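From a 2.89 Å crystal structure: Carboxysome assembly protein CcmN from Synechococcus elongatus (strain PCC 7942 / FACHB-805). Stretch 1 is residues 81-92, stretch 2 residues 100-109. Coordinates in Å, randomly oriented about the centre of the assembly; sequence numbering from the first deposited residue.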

# COMPACT_ATOMS: atom_id res chain seq x y z
N ILE F 81 3.61 6.75 4.41
CA ILE F 81 3.96 7.86 5.31
C ILE F 81 3.68 9.18 4.59
O ILE F 81 4.39 9.54 3.64
CB ILE F 81 5.41 7.79 5.79
CG1 ILE F 81 5.65 6.50 6.59
CG2 ILE F 81 5.69 8.92 6.70
CD1 ILE F 81 7.10 6.25 6.99
N VAL F 82 2.64 9.89 5.04
CA VAL F 82 2.22 11.16 4.48
C VAL F 82 2.34 12.22 5.55
O VAL F 82 1.95 11.97 6.70
CB VAL F 82 0.77 11.11 3.97
CG1 VAL F 82 0.34 12.51 3.52
CG2 VAL F 82 0.63 10.11 2.85
N GLY F 83 2.85 13.40 5.19
CA GLY F 83 2.86 14.54 6.11
C GLY F 83 4.26 14.85 6.57
O GLY F 83 5.12 14.99 5.70
N GLN F 84 4.52 14.98 7.88
CA GLN F 84 5.91 15.01 8.34
C GLN F 84 6.05 13.99 9.46
O GLN F 84 5.23 13.96 10.38
CB GLN F 84 6.43 16.38 8.87
CG GLN F 84 6.10 17.57 8.01
CD GLN F 84 5.11 18.46 8.72
OE1 GLN F 84 5.29 18.71 9.92
NE2 GLN F 84 3.93 18.67 8.10
N SER F 85 7.11 13.20 9.40
CA SER F 85 7.26 12.05 10.28
C SER F 85 8.75 11.82 10.54
O SER F 85 9.59 12.05 9.66
CB SER F 85 6.61 10.81 9.65
OG SER F 85 6.86 9.62 10.38
N ILE F 86 9.08 11.40 11.76
CA ILE F 86 10.41 10.95 12.09
C ILE F 86 10.26 9.55 12.63
O ILE F 86 9.60 9.35 13.66
CB ILE F 86 11.09 11.86 13.12
CG1 ILE F 86 11.07 13.31 12.66
CG2 ILE F 86 12.52 11.39 13.37
CD1 ILE F 86 11.86 14.19 13.53
N VAL F 87 10.83 8.57 11.94
CA VAL F 87 10.75 7.19 12.38
C VAL F 87 12.04 6.88 13.13
O VAL F 87 13.13 6.95 12.56
CB VAL F 87 10.52 6.23 11.21
CG1 VAL F 87 10.26 4.82 11.73
CG2 VAL F 87 9.34 6.71 10.38
N GLY F 88 11.89 6.55 14.42
CA GLY F 88 13.00 6.32 15.32
C GLY F 88 14.09 5.38 14.84
O GLY F 88 13.92 4.62 13.88
N ARG F 89 15.24 5.47 15.50
CA ARG F 89 16.33 4.53 15.29
C ARG F 89 15.85 3.10 15.56
O ARG F 89 15.19 2.85 16.57
CB ARG F 89 17.48 4.95 16.21
CG ARG F 89 18.89 4.41 15.97
CD ARG F 89 19.85 4.97 17.07
NE ARG F 89 20.92 4.05 17.50
CZ ARG F 89 22.03 4.42 18.17
NH1 ARG F 89 22.94 3.50 18.51
NH2 ARG F 89 22.26 5.68 18.52
N GLN F 90 16.11 2.17 14.64
CA GLN F 90 15.87 0.74 14.82
C GLN F 90 14.38 0.35 14.80
O GLN F 90 14.04 -0.82 15.07
CB GLN F 90 16.50 0.22 16.12
CG GLN F 90 17.99 0.46 16.22
CD GLN F 90 18.82 -0.68 15.66
OE1 GLN F 90 18.80 -0.93 14.45
NE2 GLN F 90 19.59 -1.34 16.52
N ALA F 91 13.49 1.27 14.46
CA ALA F 91 12.07 0.96 14.45
C ALA F 91 11.71 -0.06 13.36
O ALA F 91 12.47 -0.29 12.41
CB ALA F 91 11.26 2.25 14.24
N CYS F 92 10.53 -0.68 13.51
CA CYS F 92 10.01 -1.72 12.62
C CYS F 92 8.54 -1.46 12.34
O CYS F 92 7.74 -1.39 13.28
CB CYS F 92 10.13 -3.10 13.24
SG CYS F 92 11.73 -3.55 13.74
N VAL F 100 0.37 9.22 9.33
CA VAL F 100 -0.06 10.53 8.79
C VAL F 100 0.24 11.61 9.81
O VAL F 100 -0.49 11.76 10.79
CB VAL F 100 -1.55 10.56 8.43
CG1 VAL F 100 -1.83 11.82 7.65
CG2 VAL F 100 -1.94 9.33 7.62
N ASN F 101 1.29 12.40 9.55
CA ASN F 101 1.74 13.45 10.47
C ASN F 101 1.96 12.89 11.88
O ASN F 101 1.63 13.53 12.88
CB ASN F 101 0.75 14.63 10.51
CG ASN F 101 0.71 15.44 9.20
OD1 ASN F 101 1.75 15.82 8.66
ND2 ASN F 101 -0.50 15.73 8.70
N THR F 102 2.51 11.67 11.96
CA THR F 102 2.81 11.03 13.24
C THR F 102 4.15 10.29 13.16
O THR F 102 4.48 9.71 12.12
CB THR F 102 1.68 10.06 13.68
OG1 THR F 102 1.18 9.36 12.54
CG2 THR F 102 0.52 10.80 14.32
N SER F 103 4.91 10.31 14.27
CA SER F 103 6.29 9.83 14.33
C SER F 103 6.42 8.61 15.24
O SER F 103 5.54 8.31 16.05
CB SER F 103 7.23 10.94 14.85
OG SER F 103 7.00 12.19 14.21
N ILE F 104 7.54 7.91 15.15
CA ILE F 104 7.75 6.67 15.90
C ILE F 104 9.00 6.79 16.76
O ILE F 104 10.09 7.11 16.25
CB ILE F 104 7.83 5.45 14.97
CG1 ILE F 104 6.53 5.31 14.18
CG2 ILE F 104 8.13 4.17 15.77
CD1 ILE F 104 5.32 5.08 15.07
N GLU F 105 8.84 6.54 18.05
CA GLU F 105 9.95 6.36 18.98
C GLU F 105 10.96 5.36 18.43
O GLU F 105 10.60 4.36 17.79
CB GLU F 105 9.37 5.89 20.33
CG GLU F 105 8.47 4.60 20.23
CD GLU F 105 7.02 4.87 19.72
OE1 GLU F 105 6.73 6.00 19.25
OE2 GLU F 105 6.17 3.94 19.74
N ALA F 106 12.24 5.63 18.67
CA ALA F 106 13.27 4.64 18.38
C ALA F 106 12.86 3.27 18.91
O ALA F 106 12.23 3.16 19.97
CB ALA F 106 14.60 5.07 18.98
N GLY F 107 13.18 2.23 18.15
CA GLY F 107 12.90 0.87 18.56
C GLY F 107 11.43 0.49 18.61
O GLY F 107 11.12 -0.67 18.88
N GLY F 108 10.53 1.44 18.36
CA GLY F 108 9.12 1.12 18.38
C GLY F 108 8.73 0.24 17.21
O GLY F 108 9.32 0.30 16.14
N VAL F 109 7.72 -0.60 17.42
CA VAL F 109 7.28 -1.56 16.42
C VAL F 109 5.79 -1.39 16.16
O VAL F 109 4.99 -1.26 17.09
CB VAL F 109 7.59 -3.00 16.87
CG1 VAL F 109 7.17 -4.00 15.80
CG2 VAL F 109 9.07 -3.14 17.18

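The two stretches run side by side as successive courses of one chain, bonded mainly through backbone. Val-82 pairs with Val-100 and Cys-92 with Val-109 in parallel bridges, a single bridge joins Val-87 to Ile-104, and the register shifts by one residue between the Val-82 and Val-87 bridges. Asn-101 N donates to Val-82 O (3.0 Å), Ile-104 N to Ile-86 O (2.9 Å), and Cys-92 N to Gly-108 O (3.1 Å).

Just past Val-82, at the corner of Gly-83 and Gln-84, the Asn-101 side chain takes up a backbone donor. Asn-101, with positive phi (53°) and chi1 in m, brings its amide end back to the first stretch, where OD1 accepts from Gln-84 N at 3.0 Å. Asn-101 OD1 lies 3.1 Å from Gly-83 CA, and a CB on Gly-83 would collide with it; the backbone angles there call for glycine in any case. Ser-85 and Ser-103 also use side-chain oxygens to bond the backbone of the other stretch: the t rotamer of Ser-85 places OG 2.9 Å from Thr-102 O, to which it donates. Ser-103, in m, sets OG to receive a weak hydrogen bond from Ile-86 N at 3.3 Å.

Further along, each stretch makes a type II turn, Gly-88 to Ala-91 and Glu-105 to Gly-108. Gly-88 N donates to Ile-104 O (2.6 Å), and Gly-88 CA sits just 3.5 Å from Ala-106 CA. A CB here would run into Ala-106 N, so closeness is bought with glycine. Gly-107 takes the positive phi of its turn while its N donates to Arg-89 O (2.6 Å). Arg-89 starts sideways, its CB 4.0 Å from Ala-106 CB, and with chi1 and chi2 both t its extended end leaves the contact.

Apolar contact is modest. Ile-104, with chi1 in m, places CG2 4.0 Å from Ala-91 CB, and its CB lies 4.1 Å from Val-87 CG1. Cys-92 CB meets Val-109 CG1 at 4.0 Å, their side chains sharing a face.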